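M32 carboxypeptidase (Pyrococcus furiosus, PDB 1KA2) removes amino acids one after another from the C-terminus of peptides, with broad specificity, as a homodimeric, cobalt-dependent metallocarboxypeptidase of the M32 family. Local coordinates at residues Y163-R168 with Y471-L476; E173-V178 with E483-E488. One frame throughout, in Å; residues are numbered along the deposited sequence.

In the fold
The two contacts illustrate how neighbouring parts of one helix-rich chain can be joined twice by segments some 300 residues apart. Interaction 1 sets the turn between helices 155-163 and 169-192 against the start of helix 473-481; interaction 2 sets helix 169-192 itself against the loop between helices 473-481 and 488-498. Their centres lie about 15 Å apart and their nearest atoms about 5 Å, without touching. Both lie near the metal site of His269, His273 and Glu299, which holds magnesium here, without belonging to it: the side chain of Glu164 is about 8 Å from that of Glu299, and that of Met485 about 10 Å. Helix 421-440 borders both contacts.

Interaction 1: residues Y163-R168 with Y471-L476; sequences YEEGLR and YPPKEL
Glu165 and Pro473 form the tight part of this contact, their side chains crossing at about a right angle. CB of Glu165 rests 3.6 Å from CD of Pro473, while the carbonyl O of Glu165 lies 3.4 Å from that same CD. The glutamate runs out extended, with CG anti to the backbone N (chi1 -169°), and its carboxylate passes the ring of Pro472, OE1 being 4.1 Å from CB of that proline; OE1 is also salt-bridged to Arg88 of helix 81-99. An alanine in place of Glu165 would probably leave Arg88 without this partner and open a gap beside Pro472. Glu164 and Pro473 slide past each other in opposite directions, with OE2 of Glu164 3.7 Å from CB of Pro473; hydrogen bonds from Ser294 and Gly296 hold this buried carboxylate. The Lys474 side is looser. A water bridges the segments there, donating to O of Glu165 and accepting from N of Lys474 at 2.7 Å. The extended lysine chain brings both CE and NZ to 3.5 Å from O of Gly166, and NZ is salt-bridged to Asp171. Asp171 also accepts from N of Arg168, so one carboxylate serves both sides of the contact. The arrangement is that of a type II beta turn, Glu164 to Leu167, closed by a 2.7 Å bond from N of Leu167 to O of Glu164, with glycine at its third position, packed against a helix start where Pro472 is the N-cap residue and Pro473 opens the first turn.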
# COMPACT_ATOMS: atom_id res chain seq x y z
N TYR A 163 -22.87 -10.76 -11.23
CA TYR A 163 -21.76 -11.39 -10.51
C TYR A 163 -21.10 -12.57 -11.22
O TYR A 163 -20.03 -13.02 -10.80
CB TYR A 163 -22.23 -11.84 -9.13
CG TYR A 163 -22.78 -10.70 -8.32
CD1 TYR A 163 -24.15 -10.50 -8.20
CD2 TYR A 163 -21.92 -9.78 -7.71
CE1 TYR A 163 -24.66 -9.41 -7.50
CE2 TYR A 163 -22.42 -8.68 -7.01
CZ TYR A 163 -23.79 -8.50 -6.91
OH TYR A 163 -24.29 -7.42 -6.22
N GLU A 164 -21.74 -13.07 -12.27
CA GLU A 164 -21.19 -14.18 -13.03
C GLU A 164 -21.67 -14.02 -14.48
O GLU A 164 -22.76 -14.47 -14.85
CB GLU A 164 -21.66 -15.51 -12.44
CG GLU A 164 -21.03 -16.76 -13.07
CD GLU A 164 -19.55 -16.95 -12.75
OE1 GLU A 164 -19.08 -16.37 -11.75
OE2 GLU A 164 -18.86 -17.71 -13.47
N GLU A 165 -20.83 -13.36 -15.27
CA GLU A 165 -21.12 -13.09 -16.67
C GLU A 165 -21.79 -14.26 -17.38
O GLU A 165 -21.23 -15.36 -17.46
CB GLU A 165 -19.83 -12.71 -17.40
CG GLU A 165 -20.03 -12.15 -18.80
CD GLU A 165 -18.71 -11.84 -19.49
OE1 GLU A 165 -18.76 -11.35 -20.64
OE2 GLU A 165 -17.63 -12.10 -18.90
N GLY A 166 -23.00 -14.03 -17.88
CA GLY A 166 -23.71 -15.08 -18.58
C GLY A 166 -24.50 -16.07 -17.74
O GLY A 166 -25.17 -16.96 -18.28
N LEU A 167 -24.43 -15.94 -16.41
CA LEU A 167 -25.17 -16.84 -15.54
C LEU A 167 -26.66 -16.48 -15.60
O LEU A 167 -27.03 -15.30 -15.63
CB LEU A 167 -24.64 -16.75 -14.10
CG LEU A 167 -25.06 -17.88 -13.16
CD1 LEU A 167 -24.52 -19.21 -13.70
CD2 LEU A 167 -24.52 -17.63 -11.76
N ARG A 168 -27.52 -17.50 -15.62
CA ARG A 168 -28.96 -17.29 -15.69
C ARG A 168 -29.61 -18.03 -14.54
O ARG A 168 -29.01 -18.94 -13.98
CB ARG A 168 -29.54 -17.81 -17.02
CG ARG A 168 -29.08 -17.11 -18.29
CD ARG A 168 -29.58 -15.68 -18.36
NE ARG A 168 -28.53 -14.73 -18.02
CZ ARG A 168 -27.85 -14.01 -18.90
NH1 ARG A 168 -28.10 -14.12 -20.19
NH2 ARG A 168 -26.89 -13.19 -18.48
N TYR A 471 -12.50 -15.04 -23.04
CA TYR A 471 -13.83 -15.60 -23.30
C TYR A 471 -14.73 -15.52 -22.08
O TYR A 471 -14.24 -15.51 -20.95
CB TYR A 471 -13.71 -17.07 -23.71
CG TYR A 471 -12.66 -17.35 -24.77
CD1 TYR A 471 -11.43 -17.91 -24.43
CD2 TYR A 471 -12.91 -17.07 -26.11
CE1 TYR A 471 -10.47 -18.19 -25.41
CE2 TYR A 471 -11.96 -17.34 -27.09
CZ TYR A 471 -10.74 -17.89 -26.74
OH TYR A 471 -9.82 -18.17 -27.72
N PRO A 472 -16.05 -15.46 -22.29
CA PRO A 472 -16.98 -15.39 -21.15
C PRO A 472 -16.83 -16.70 -20.39
O PRO A 472 -16.31 -17.68 -20.93
CB PRO A 472 -18.34 -15.27 -21.83
CG PRO A 472 -18.03 -14.60 -23.15
CD PRO A 472 -16.78 -15.32 -23.57
N PRO A 473 -17.30 -16.76 -19.13
CA PRO A 473 -17.19 -17.98 -18.34
C PRO A 473 -17.59 -19.27 -19.06
O PRO A 473 -16.83 -20.23 -19.11
CB PRO A 473 -18.09 -17.70 -17.14
CG PRO A 473 -17.95 -16.23 -16.97
CD PRO A 473 -18.03 -15.71 -18.39
N LYS A 474 -18.79 -19.28 -19.63
CA LYS A 474 -19.27 -20.47 -20.32
C LYS A 474 -18.41 -20.85 -21.51
O LYS A 474 -17.96 -21.98 -21.62
CB LYS A 474 -20.72 -20.28 -20.74
CG LYS A 474 -21.67 -20.25 -19.56
CD LYS A 474 -23.10 -20.16 -19.99
CE LYS A 474 -24.03 -20.22 -18.79
NZ LYS A 474 -25.45 -20.37 -19.21
N GLU A 475 -18.18 -19.90 -22.41
CA GLU A 475 -17.37 -20.17 -23.58
C GLU A 475 -15.97 -20.65 -23.18
O GLU A 475 -15.36 -21.46 -23.87
CB GLU A 475 -17.29 -18.92 -24.47
CG GLU A 475 -16.59 -19.15 -25.80
CD GLU A 475 -16.72 -17.97 -26.74
OE1 GLU A 475 -16.12 -18.02 -27.84
OE2 GLU A 475 -17.41 -16.98 -26.39
N LEU A 476 -15.47 -20.17 -22.04
CA LEU A 476 -14.16 -20.59 -21.56
C LEU A 476 -14.14 -22.07 -21.22
O LEU A 476 -13.20 -22.78 -21.57
CB LEU A 476 -13.75 -19.78 -20.33
CG LEU A 476 -12.45 -20.23 -19.65
CD1 LEU A 476 -11.32 -20.29 -20.66
CD2 LEU A 476 -12.11 -19.28 -18.50
O HOH W 1 -20.39 -17.07 -19.65

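Interaction 2: residues E173-V178 with E483-E488; sequences EKMFEV and EDMDAE
The backbones of helix 169-192 and the loop before helix 488-498 come closest at Met175 and Ala487, whose CA atoms are 5.5 Å apart. Ala487 points its methyl at the helix, where CB lies 3.6 Å from CG1 of Val178 and 3.8 Å from the carbonyl O of Met175. Beside it the two methionines cross obliquely, and CE of Met485 meets SD of Met175 at 3.3 Å. Met485 reaches across with CG anti to the backbone N, then bends at chi3 (95°), which brings its terminal methyl beside CB and SD of Met175. Ile425 and Leu429 of helix 421-440 also touch Met485, while Thr424 touches Met175, so that helix 421-440 borders the pair of methionines. At the other end, the bent chain of Glu488 crosses Val178 at about a right angle, and its OE2 is salt-bridged to Lys182, farther along the same helix as Val178. Lys174 brings its amino group over the loop: NZ is 3.9 Å from N of Ala487 and 4.4 Å from OD1 of Asp486, beyond salt-bridge range. This NZ is buried by the contact and has no modelled polar partner. OD1 of Asp486 accepts a weak 3.4 Å bond from N of Glu488, a capping bond at the start of a helix. The whole is a helix side packed on a capped loop-to-helix junction, joining helix 169-192 to the last helix of this M32 carboxypeptidase chain.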
# COMPACT_ATOMS: atom_id res chain seq x y z
N GLU A 173 -30.93 -22.94 -11.25
CA GLU A 173 -32.06 -23.81 -10.93
C GLU A 173 -31.67 -25.25 -11.20
O GLU A 173 -31.98 -26.15 -10.42
CB GLU A 173 -33.25 -23.41 -11.79
CG GLU A 173 -34.57 -24.04 -11.40
CD GLU A 173 -35.73 -23.38 -12.12
OE1 GLU A 173 -35.71 -23.37 -13.37
OE2 GLU A 173 -36.64 -22.86 -11.45
N LYS A 174 -30.97 -25.46 -12.31
CA LYS A 174 -30.53 -26.79 -12.73
C LYS A 174 -29.50 -27.49 -11.84
O LYS A 174 -29.71 -28.63 -11.43
CB LYS A 174 -29.95 -26.72 -14.15
CG LYS A 174 -29.06 -27.93 -14.48
CD LYS A 174 -27.89 -27.56 -15.38
CE LYS A 174 -26.87 -28.70 -15.46
NZ LYS A 174 -26.16 -28.94 -14.16
N MET A 175 -28.37 -26.83 -11.57
CA MET A 175 -27.34 -27.45 -10.76
C MET A 175 -27.86 -27.87 -9.40
O MET A 175 -27.51 -28.93 -8.89
CB MET A 175 -26.13 -26.52 -10.60
CG MET A 175 -26.41 -25.21 -9.90
SD MET A 175 -24.93 -24.17 -9.76
CE MET A 175 -25.43 -23.05 -8.44
N PHE A 176 -28.72 -27.04 -8.82
CA PHE A 176 -29.27 -27.36 -7.51
C PHE A 176 -30.29 -28.50 -7.52
O PHE A 176 -30.54 -29.12 -6.49
CB PHE A 176 -29.86 -26.10 -6.87
CG PHE A 176 -28.84 -25.25 -6.17
CD1 PHE A 176 -28.67 -23.91 -6.51
CD2 PHE A 176 -28.05 -25.79 -5.15
CE1 PHE A 176 -27.72 -23.12 -5.86
CE2 PHE A 176 -27.10 -25.01 -4.49
CZ PHE A 176 -26.94 -23.67 -4.84
N GLU A 177 -30.87 -28.78 -8.69
CA GLU A 177 -31.83 -29.88 -8.81
C GLU A 177 -31.03 -31.18 -8.73
O GLU A 177 -31.39 -32.09 -7.99
CB GLU A 177 -32.58 -29.80 -10.14
CG GLU A 177 -33.48 -28.58 -10.25
CD GLU A 177 -34.25 -28.52 -11.56
OE1 GLU A 177 -33.62 -28.58 -12.63
OE2 GLU A 177 -35.50 -28.39 -11.51
N VAL A 178 -29.95 -31.24 -9.50
CA VAL A 178 -29.07 -32.40 -9.53
C VAL A 178 -28.49 -32.66 -8.14
O VAL A 178 -28.24 -33.81 -7.77
CB VAL A 178 -27.92 -32.18 -10.53
CG1 VAL A 178 -26.84 -33.24 -10.33
CG2 VAL A 178 -28.46 -32.23 -11.95
N GLU A 483 -16.87 -29.22 -22.54
CA GLU A 483 -18.23 -29.30 -22.03
C GLU A 483 -18.58 -28.13 -21.12
O GLU A 483 -17.79 -27.19 -20.95
CB GLU A 483 -18.45 -30.63 -21.28
CG GLU A 483 -17.30 -31.04 -20.36
CD GLU A 483 -17.60 -32.31 -19.58
OE1 GLU A 483 -18.11 -33.28 -20.18
OE2 GLU A 483 -17.32 -32.34 -18.37
N ASP A 484 -19.78 -28.19 -20.57
CA ASP A 484 -20.28 -27.16 -19.68
C ASP A 484 -20.27 -27.70 -18.25
O ASP A 484 -20.03 -28.88 -18.03
CB ASP A 484 -21.71 -26.78 -20.08
CG ASP A 484 -21.78 -26.15 -21.45
OD1 ASP A 484 -21.59 -24.92 -21.56
OD2 ASP A 484 -22.00 -26.89 -22.43
N MET A 485 -20.52 -26.82 -17.29
CA MET A 485 -20.55 -27.23 -15.90
C MET A 485 -21.61 -28.32 -15.75
O MET A 485 -22.65 -28.28 -16.41
CB MET A 485 -20.91 -26.04 -14.99
CG MET A 485 -21.05 -26.40 -13.52
SD MET A 485 -21.40 -24.98 -12.46
CE MET A 485 -23.17 -25.04 -12.36
N ASP A 486 -21.32 -29.31 -14.92
CA ASP A 486 -22.25 -30.40 -14.66
C ASP A 486 -22.08 -30.87 -13.22
O ASP A 486 -21.09 -31.50 -12.87
CB ASP A 486 -22.01 -31.57 -15.62
CG ASP A 486 -22.78 -32.82 -15.21
OD1 ASP A 486 -23.99 -32.72 -14.91
OD2 ASP A 486 -22.17 -33.91 -15.20
N ALA A 487 -23.07 -30.54 -12.40
CA ALA A 487 -23.05 -30.89 -10.99
C ALA A 487 -22.71 -32.35 -10.71
O ALA A 487 -22.18 -32.67 -9.65
CB ALA A 487 -24.39 -30.55 -10.37
N GLU A 488 -23.02 -33.23 -11.66
CA GLU A 488 -22.76 -34.66 -11.50
C GLU A 488 -21.38 -35.04 -10.98
O GLU A 488 -21.25 -35.98 -10.18
CB GLU A 488 -23.02 -35.40 -12.82
CG GLU A 488 -24.49 -35.55 -13.19
CD GLU A 488 -25.28 -36.31 -12.14
OE1 GLU A 488 -24.72 -37.29 -11.58
OE2 GLU A 488 -26.44 -35.94 -11.88